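Local atomic coordinates of redy-like protein (Hahella chejuensis, PDB entry 2JDJ), a protein that probably takes part in making the red pigment prodigiosin, as a RedY-like protein of the dimeric alpha/beta barrel clan. Residues E2-K7 with V90-G95; R39-R44 with V56-I61. All blocks are in the same frame, centred on the assembly; numbering follows the deposited sequence.

Contact 1: residues E2-K7 with V90-G95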
ATOM      1  N   GLU A   2      -0.390   3.466  11.040  1.00 31.23           N
ATOM      2  CA  GLU A   2       0.598   2.617  10.395  1.00 31.34           C
ATOM      3  C   GLU A   2      -0.027   1.794   9.284  1.00 30.48           C
ATOM      4  O   GLU A   2      -1.243   1.624   9.240  1.00 29.80           O
ATOM      5  CB  GLU A   2       1.287   1.726  11.426  1.00 32.12           C
ATOM      6  CG  GLU A   2       1.936   2.547  12.536  1.00 35.30           C
ATOM      7  CD  GLU A   2       2.956   1.781  13.319  1.00 40.52           C
ATOM      8  OE1 GLU A   2       3.822   1.130  12.679  1.00 44.38           O
ATOM      9  OE2 GLU A   2       2.891   1.844  14.571  1.00 42.00           O
ATOM     10  N   THR A   3       0.830   1.313   8.383  1.00 29.43           N
ATOM     11  CA  THR A   3       0.416   0.575   7.211  1.00 28.16           C
ATOM     12  C   THR A   3       1.281  -0.650   7.117  1.00 26.94           C
ATOM     13  O   THR A   3       2.493  -0.574   7.308  1.00 26.88           O
ATOM     14  CB  THR A   3       0.551   1.412   5.940  1.00 28.91           C
ATOM     15  OG1 THR A   3      -0.415   2.473   5.976  1.00 31.55           O
ATOM     16  CG2 THR A   3       0.312   0.565   4.681  1.00 27.51           C
ATOM     17  N   ILE A   4       0.634  -1.779   6.869  1.00 24.84           N
ATOM     18  CA  ILE A   4       1.315  -3.033   6.614  1.00 23.26           C
ATOM     19  C   ILE A   4       0.915  -3.475   5.218  1.00 22.52           C
ATOM     20  O   ILE A   4      -0.265  -3.446   4.877  1.00 21.69           O
ATOM     21  CB  ILE A   4       0.912  -4.117   7.641  1.00 23.50           C
ATOM     22  CG1 ILE A   4       1.277  -3.675   9.066  1.00 24.10           C
ATOM     23  CG2 ILE A   4       1.566  -5.462   7.285  1.00 22.00           C
ATOM     24  CD1 ILE A   4       0.650  -4.528  10.147  1.00 26.32           C
ATOM     25  N   ILE A   5       1.903  -3.871   4.418  1.00 21.48           N
ATOM     26  CA  ILE A   5       1.692  -4.285   3.044  1.00 20.59           C
ATOM     27  C   ILE A   5       2.316  -5.657   2.887  1.00 20.55           C
ATOM     28  O   ILE A   5       3.448  -5.874   3.330  1.00 20.61           O
ATOM     29  CB  ILE A   5       2.358  -3.281   2.064  1.00 20.77           C
ATOM     30  CG1 ILE A   5       1.626  -1.935   2.115  1.00 20.70           C
ATOM     31  CG2 ILE A   5       2.376  -3.823   0.610  1.00 18.65           C
ATOM     32  CD1 ILE A   5       2.425  -0.758   1.532  1.00 20.53           C
ATOM     33  N   HIS A   6       1.569  -6.600   2.303  1.00 20.35           N
ATOM     34  CA  HIS A   6       2.099  -7.947   2.008  1.00 19.09           C
ATOM     35  C   HIS A   6       2.078  -8.264   0.512  1.00 18.08           C
ATOM     36  O   HIS A   6       1.114  -7.957  -0.171  1.00 17.48           O
ATOM     37  CB  HIS A   6       1.269  -9.042   2.697  1.00 18.77           C
ATOM     38  CG  HIS A   6       1.263  -8.969   4.186  1.00 21.26           C
ATOM     39  ND1 HIS A   6       0.100  -8.871   4.917  1.00 22.56           N
ATOM     40  CD2 HIS A   6       2.275  -8.974   5.091  1.00 22.57           C
ATOM     41  CE1 HIS A   6       0.391  -8.815   6.206  1.00 21.92           C
ATOM     42  NE2 HIS A   6       1.703  -8.895   6.341  1.00 22.03           N
ATOM     43  N   LYS A   7       3.139  -8.900   0.025  1.00 17.59           N
ATOM     44  CA  LYS A   7       3.112  -9.535  -1.278  1.00 17.18           C
ATOM     45  C   LYS A   7       2.577 -10.914  -0.972  1.00 17.03           C
ATOM     46  O   LYS A   7       3.013 -11.547   0.003  1.00 17.50           O
ATOM     47  CB  LYS A   7       4.516  -9.653  -1.872  1.00 16.90           C
ATOM     48  CG  LYS A   7       5.149  -8.308  -2.223  1.00 16.70           C
ATOM     49  CD  LYS A   7       6.540  -8.516  -2.744  1.00 17.55           C
ATOM     50  CE  LYS A   7       7.095  -7.245  -3.405  1.00 17.98           C
ATOM     51  NZ  LYS A   7       8.560  -7.489  -3.690  1.00 19.97           N
ATOM     52  N   VAL A  90       4.947 -13.480   1.079  1.00 20.10           N
ATOM     53  CA  VAL A  90       6.345 -13.639   0.657  1.00 19.87           C
ATOM     54  C   VAL A  90       7.206 -12.392   0.965  1.00 20.41           C
ATOM     55  O   VAL A  90       8.418 -12.406   0.808  1.00 19.71           O
ATOM     56  CB  VAL A  90       6.444 -14.078  -0.854  1.00 20.07           C
ATOM     57  CG1 VAL A  90       5.764 -15.455  -1.065  1.00 21.80           C
ATOM     58  CG2 VAL A  90       5.796 -13.068  -1.793  1.00 18.31           C
ATOM     59  N   GLU A  91       6.558 -11.301   1.352  1.00 20.18           N
ATOM     60  CA  GLU A  91       7.257 -10.127   1.813  1.00 20.73           C
ATOM     61  C   GLU A  91       6.298  -9.290   2.621  1.00 21.06           C
ATOM     62  O   GLU A  91       5.101  -9.262   2.336  1.00 20.65           O
ATOM     63  CB  GLU A  91       7.847  -9.313   0.651  1.00 20.46           C
ATOM     64  CG  GLU A  91       8.768  -8.177   1.144  1.00 20.84           C
ATOM     65  CD  GLU A  91       9.439  -7.403   0.027  1.00 22.45           C
ATOM     66  OE1 GLU A  91       9.265  -7.745  -1.152  1.00 24.68           O
ATOM     67  OE2 GLU A  91      10.158  -6.435   0.333  1.00 26.14           O
ATOM     68  N   GLU A  92       6.820  -8.663   3.669  1.00 21.48           N
ATOM     69  CA  GLU A  92       6.068  -7.664   4.411  1.00 22.83           C
ATOM     70  C   GLU A  92       6.814  -6.336   4.361  1.00 23.00           C
ATOM     71  O   GLU A  92       8.015  -6.308   4.589  1.00 23.88           O
ATOM     72  CB  GLU A  92       5.890  -8.077   5.872  1.00 23.32           C
ATOM     73  CG  GLU A  92       5.163  -7.010   6.674  1.00 26.24           C
ATOM     74  CD  GLU A  92       4.930  -7.409   8.112  1.00 30.83           C
ATOM     75  OE1 GLU A  92       4.297  -8.459   8.356  1.00 32.60           O
ATOM     76  OE2 GLU A  92       5.374  -6.653   8.992  1.00 34.19           O
ATOM     77  N   LEU A  93       6.095  -5.253   4.053  1.00 23.26           N
ATOM     78  CA  LEU A  93       6.595  -3.881   4.159  1.00 23.36           C
ATOM     79  C   LEU A  93       5.708  -3.208   5.197  1.00 23.43           C
ATOM     80  O   LEU A  93       4.499  -3.480   5.244  1.00 24.42           O
ATOM     81  CB  LEU A  93       6.438  -3.118   2.836  1.00 23.57           C
ATOM     82  CG  LEU A  93       7.148  -3.480   1.521  1.00 24.96           C
ATOM     83  CD1 LEU A  93       6.655  -4.769   0.892  1.00 25.47           C
ATOM     84  CD2 LEU A  93       6.981  -2.363   0.512  1.00 23.97           C
ATOM     85  N   ALA A  94       6.279  -2.338   6.025  1.00 22.46           N
ATOM     86  CA  ALA A  94       5.514  -1.645   7.056  1.00 22.34           C
ATOM     87  C   ALA A  94       6.108  -0.265   7.354  1.00 22.43           C
ATOM     88  O   ALA A  94       7.323  -0.088   7.320  1.00 22.72           O
ATOM     89  CB  ALA A  94       5.469  -2.487   8.344  1.00 22.63           C
ATOM     90  N   GLY A  95       5.254   0.700   7.655  1.00 21.72           N
ATOM     91  CA  GLY A  95       5.724   1.987   8.126  1.00 22.09           C
ATOM     92  C   GLY A  95       4.676   2.774   8.869  1.00 22.24           C
ATOM     93  O   GLY A  95       3.494   2.420   8.879  1.00 21.72           O
TER
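I5 and L93 form a hydrogen-bonded pair of the antiparallel ladder joining strands 2-10 and 87-97 in the sheet of this dimeric alpha/beta barrel protein. I5 N gives to L93 O at 2.8 Å and L93 N returns the bond to I5 O almost straight. T3 and G95 exchange a second pair of backbone bonds. At the other end the register slips: V90 N reaches K7 O at 2.9 Å while K7 N turns to E91 O, setting two residues against one, as in a beta bulge, and E91 N is buried without a partner. On the face with I5 and L93, K7 CG stands anti to the carbonyl carbon (chi1 -67°) and E91 CG anti to the backbone N (chi1 -172°), and the extended chains run side by side until K7 NZ meets E91 OE1 at 2.6 Å, nearly along its C-O axis. K7 NZ also pairs with E91 OE2 of the second subunit, and the reciprocal pair closes a four-charge cluster across the interface. An alanine at K7 would probably leave E91 OE1 without its positive mate and open a gap beside E91 CB. On the other face, H6 ND1 is taken by E57 and E92 OE2 by R64. The remaining atoms share a weak bond, H6 NE2 to E92 OE1 at 3.3 Å, the oxygen at the ring edge and the carboxylate plane turned 62° from the ring.

Contact 2: residues R39-R44 with V56-I61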
ATOM      1  N   ARG A  39      -8.415   0.610   7.312  1.00 26.16           N
ATOM      2  CA  ARG A  39      -8.644   0.387   5.878  1.00 26.08           C
ATOM      3  C   ARG A  39      -7.952  -0.908   5.510  1.00 25.31           C
ATOM      4  O   ARG A  39      -6.885  -1.235   6.055  1.00 25.43           O
ATOM      5  CB  ARG A  39      -8.044   1.487   5.019  1.00 26.51           C
ATOM      6  CG  ARG A  39      -8.563   2.874   5.258  1.00 29.05           C
ATOM      7  CD  ARG A  39      -8.015   3.825   4.229  1.00 33.76           C
ATOM      8  NE  ARG A  39      -8.650   3.646   2.927  1.00 35.32           N
ATOM      9  CZ  ARG A  39      -9.822   4.195   2.596  1.00 37.59           C
ATOM     10  NH1 ARG A  39     -10.326   3.999   1.388  1.00 36.65           N
ATOM     11  NH2 ARG A  39     -10.483   4.957   3.468  1.00 37.23           N
ATOM     12  N   PHE A  40      -8.564  -1.650   4.597  1.00 24.99           N
ATOM     13  CA  PHE A  40      -7.979  -2.873   4.080  1.00 23.56           C
ATOM     14  C   PHE A  40      -8.427  -3.062   2.654  1.00 23.40           C
ATOM     15  O   PHE A  40      -9.606  -2.893   2.347  1.00 22.94           O
ATOM     16  CB  PHE A  40      -8.395  -4.065   4.919  1.00 23.43           C
ATOM     17  CG  PHE A  40      -7.901  -5.368   4.395  1.00 23.70           C
ATOM     18  CD1 PHE A  40      -6.539  -5.673   4.417  1.00 21.62           C
ATOM     19  CD2 PHE A  40      -8.793  -6.293   3.864  1.00 24.78           C
ATOM     20  CE1 PHE A  40      -6.084  -6.876   3.941  1.00 23.14           C
ATOM     21  CE2 PHE A  40      -8.344  -7.516   3.375  1.00 24.11           C
ATOM     22  CZ  PHE A  40      -6.987  -7.805   3.414  1.00 25.68           C
ATOM     23  N   ASP A  41      -7.481  -3.388   1.778  1.00 22.92           N
ATOM     24  CA  ASP A  41      -7.795  -3.690   0.385  1.00 22.97           C
ATOM     25  C   ASP A  41      -6.735  -4.575  -0.255  1.00 22.33           C
ATOM     26  O   ASP A  41      -5.573  -4.535   0.139  1.00 22.63           O
ATOM     27  CB  ASP A  41      -8.067  -2.432  -0.442  1.00 23.26           C
ATOM     28  CG  ASP A  41      -7.182  -1.251  -0.070  1.00 25.87           C
ATOM     29  OD1 ASP A  41      -7.678  -0.314   0.615  1.00 25.15           O
ATOM     30  OD2 ASP A  41      -6.000  -1.235  -0.498  1.00 27.33           O
ATOM     31  N   VAL A  42      -7.167  -5.383  -1.224  1.00 21.80           N
ATOM     32  CA  VAL A  42      -6.304  -6.349  -1.897  1.00 21.15           C
ATOM     33  C   VAL A  42      -6.289  -6.022  -3.390  1.00 20.88           C
ATOM     34  O   VAL A  42      -7.291  -5.525  -3.917  1.00 20.66           O
ATOM     35  CB  VAL A  42      -6.782  -7.799  -1.636  1.00 20.42           C
ATOM     36  CG1 VAL A  42      -5.920  -8.798  -2.381  1.00 20.32           C
ATOM     37  CG2 VAL A  42      -6.736  -8.101  -0.122  1.00 21.08           C
ATOM     38  N   HIS A  43      -5.155  -6.293  -4.054  1.00 19.62           N
ATOM     39  CA  HIS A  43      -4.931  -5.874  -5.430  1.00 19.36           C
ATOM     40  C   HIS A  43      -4.242  -6.948  -6.213  1.00 19.29           C
ATOM     41  O   HIS A  43      -3.256  -7.512  -5.731  1.00 18.27           O
ATOM     42  CB  HIS A  43      -4.085  -4.599  -5.453  1.00 19.15           C
ATOM     43  CG  HIS A  43      -4.558  -3.591  -4.468  1.00 20.22           C
ATOM     44  ND1 HIS A  43      -5.515  -2.647  -4.772  1.00 21.06           N
ATOM     45  CD2 HIS A  43      -4.280  -3.439  -3.151  1.00 20.02           C
ATOM     46  CE1 HIS A  43      -5.787  -1.937  -3.693  1.00 20.21           C
ATOM     47  NE2 HIS A  43      -5.044  -2.390  -2.699  1.00 19.62           N
ATOM     48  N   ARG A  44      -4.766  -7.214  -7.418  1.00 19.19           N
ATOM     49  CA  ARG A  44      -4.273  -8.283  -8.286  1.00 19.69           C
ATOM     50  C   ARG A  44      -3.120  -7.750  -9.101  1.00 19.22           C
ATOM     51  O   ARG A  44      -3.331  -6.948  -9.997  1.00 19.82           O
ATOM     52  CB  ARG A  44      -5.373  -8.731  -9.254  1.00 19.74           C
ATOM     53  CG  ARG A  44      -5.019  -9.969 -10.117  1.00 21.60           C
ATOM     54  CD  ARG A  44      -6.136 -10.245 -11.164  1.00 20.41           C
ATOM     55  NE  ARG A  44      -7.474 -10.136 -10.575  1.00 19.51           N
ATOM     56  CZ  ARG A  44      -8.295  -9.098 -10.738  1.00 20.67           C
ATOM     57  NH1 ARG A  44      -9.475  -9.108 -10.150  1.00 23.15           N
ATOM     58  NH2 ARG A  44      -7.939  -8.045 -11.469  1.00 21.32           N
ATOM     59  N   VAL A  56      -1.227  -8.043  -3.813  1.00 16.77           N
ATOM     60  CA  VAL A  56      -0.691  -7.179  -2.798  1.00 18.73           C
ATOM     61  C   VAL A  56      -1.852  -6.771  -1.897  1.00 18.46           C
ATOM     62  O   VAL A  56      -2.915  -6.399  -2.401  1.00 18.57           O
ATOM     63  CB  VAL A  56      -0.095  -5.878  -3.410  1.00 18.59           C
ATOM     64  CG1 VAL A  56       0.452  -5.020  -2.291  1.00 20.00           C
ATOM     65  CG2 VAL A  56       1.006  -6.198  -4.419  1.00 20.12           C
ATOM     66  N   GLU A  57      -1.661  -6.834  -0.585  1.00 19.07           N
ATOM     67  CA  GLU A  57      -2.672  -6.279   0.309  1.00 19.87           C
ATOM     68  C   GLU A  57      -2.094  -5.093   1.076  1.00 19.95           C
ATOM     69  O   GLU A  57      -0.907  -5.088   1.408  1.00 19.69           O
ATOM     70  CB  GLU A  57      -3.264  -7.352   1.229  1.00 19.51           C
ATOM     71  CG  GLU A  57      -2.402  -7.776   2.411  1.00 19.88           C
ATOM     72  CD  GLU A  57      -2.959  -9.002   3.163  1.00 22.53           C
ATOM     73  OE1 GLU A  57      -4.098  -9.455   2.900  1.00 25.75           O
ATOM     74  OE2 GLU A  57      -2.236  -9.526   4.030  1.00 25.89           O
ATOM     75  N   VAL A  58      -2.949  -4.097   1.315  1.00 20.49           N
ATOM     76  CA  VAL A  58      -2.610  -2.875   2.019  1.00 21.00           C
ATOM     77  C   VAL A  58      -3.496  -2.782   3.268  1.00 22.30           C
ATOM     78  O   VAL A  58      -4.727  -2.714   3.170  1.00 21.74           O
ATOM     79  CB  VAL A  58      -2.795  -1.619   1.115  1.00 21.14           C
ATOM     80  CG1 VAL A  58      -2.302  -0.344   1.833  1.00 19.70           C
ATOM     81  CG2 VAL A  58      -2.045  -1.800  -0.222  1.00 20.98           C
ATOM     82  N   ILE A  59      -2.872  -2.819   4.444  1.00 23.19           N
ATOM     83  CA  ILE A  59      -3.620  -2.755   5.694  1.00 25.18           C
ATOM     84  C   ILE A  59      -3.239  -1.480   6.420  1.00 26.59           C
ATOM     85  O   ILE A  59      -2.076  -1.311   6.820  1.00 26.75           O
ATOM     86  CB  ILE A  59      -3.305  -3.934   6.651  1.00 25.20           C
ATOM     87  CG1 ILE A  59      -3.187  -5.263   5.900  1.00 24.13           C
ATOM     88  CG2 ILE A  59      -4.345  -3.984   7.765  1.00 24.98           C
ATOM     89  CD1 ILE A  59      -2.518  -6.359   6.702  1.00 24.45           C
ATOM     90  N   LYS A  60      -4.204  -0.582   6.572  1.00 27.93           N
ATOM     91  CA  LYS A  60      -4.010   0.636   7.358  1.00 29.53           C
ATOM     92  C   LYS A  60      -4.557   0.383   8.766  1.00 29.97           C
ATOM     93  O   LYS A  60      -5.719  -0.025   8.924  1.00 29.14           O
ATOM     94  CB  LYS A  60      -4.693   1.839   6.689  1.00 29.20           C
ATOM     95  CG  LYS A  60      -4.460   3.159   7.411  1.00 31.28           C
ATOM     96  CD  LYS A  60      -5.038   4.373   6.669  1.00 31.53           C
ATOM     97  CE  LYS A  60      -3.954   5.152   5.920  1.00 33.98           C
ATOM     98  NZ  LYS A  60      -4.443   6.451   5.393  1.00 37.52           N
ATOM     99  N   ILE A  61      -3.706   0.598   9.778  1.00 30.15           N
ATOM    100  CA  ILE A  61      -4.051   0.311  11.179  1.00 30.18           C
ATOM    101  C   ILE A  61      -3.799   1.499  12.100  1.00 30.80           C
ATOM    102  O   ILE A  61      -2.965   2.372  11.806  1.00 30.99           O
ATOM    103  CB  ILE A  61      -3.278  -0.906  11.750  1.00 30.60           C
ATOM    104  CG1 ILE A  61      -1.763  -0.723  11.557  1.00 29.08           C
ATOM    105  CG2 ILE A  61      -3.788  -2.247  11.147  1.00 29.68           C
ATOM    106  CD1 ILE A  61      -0.913  -1.856  12.150  1.00 29.41           C
TER
HETATM  107  O   HOH W   1      -5.812   0.211   2.809  1.00 21.78           O
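V58 O is gripped twice, by D41 N at 3.2 Å and by a water that gives a hydrogen at 3.1 Å, while F40 CA brings a CA-H...O contact to the same oxygen. That water also gives a hydrogen to D41 OD1, 2.9 Å away, bridging the carboxylate and the neighbouring strand. With D41 CG between the backbone N and carbonyl carbon (chi1 37°), the carboxylate lies alongside V58, its OD2 against V58 CB. H43 NE2 holds D41 OD2 at 2.7 Å, from the anti side and close to the imidazole plane, which would restrain the turning of both groups. On the other face of this antiparallel hairpin, F40 CD1 lies 3.7 Å from I59 CG1. The F40 ring edge meets E57: F40 CZ and F40 CE1 each lie 3.4 Å from E57 OE1, the planes 65° apart. E57 OE2 is bonded to H6 and to a bound glycerol. Helix 16-30 covers this face, touching F40 and V42, and strand 2-10 flanks 56-61 in the sheet. The D41 and H43 face packs on the second subunit, and a strand of that subunit pairs along the edge of 39-44, carrying the sheet across the interface.

Both contacts are antiparallel ladders of one sheet; each gives one inner strand, 2-10 and 55-61, and these two lie side by side. Along the chain, contact 2 is nested in the loop that contact 1 closes. Each also includes an outermost strand of the chain: 37-44 is covered by the paired strand of the second subunit, while contact 1, at 87-97, is only partly buried and relies more on charge pairs. In contact 2 a histidine-aspartate bond and a bridging water settle the polar atoms of D41 and H43 on one face. H6 ND1 and E57 OE2, 2.6 Å apart and probably hydrogen-bonded, tie the two on the helix side; on the opposite face I5 CG2 packs against V56 CG1.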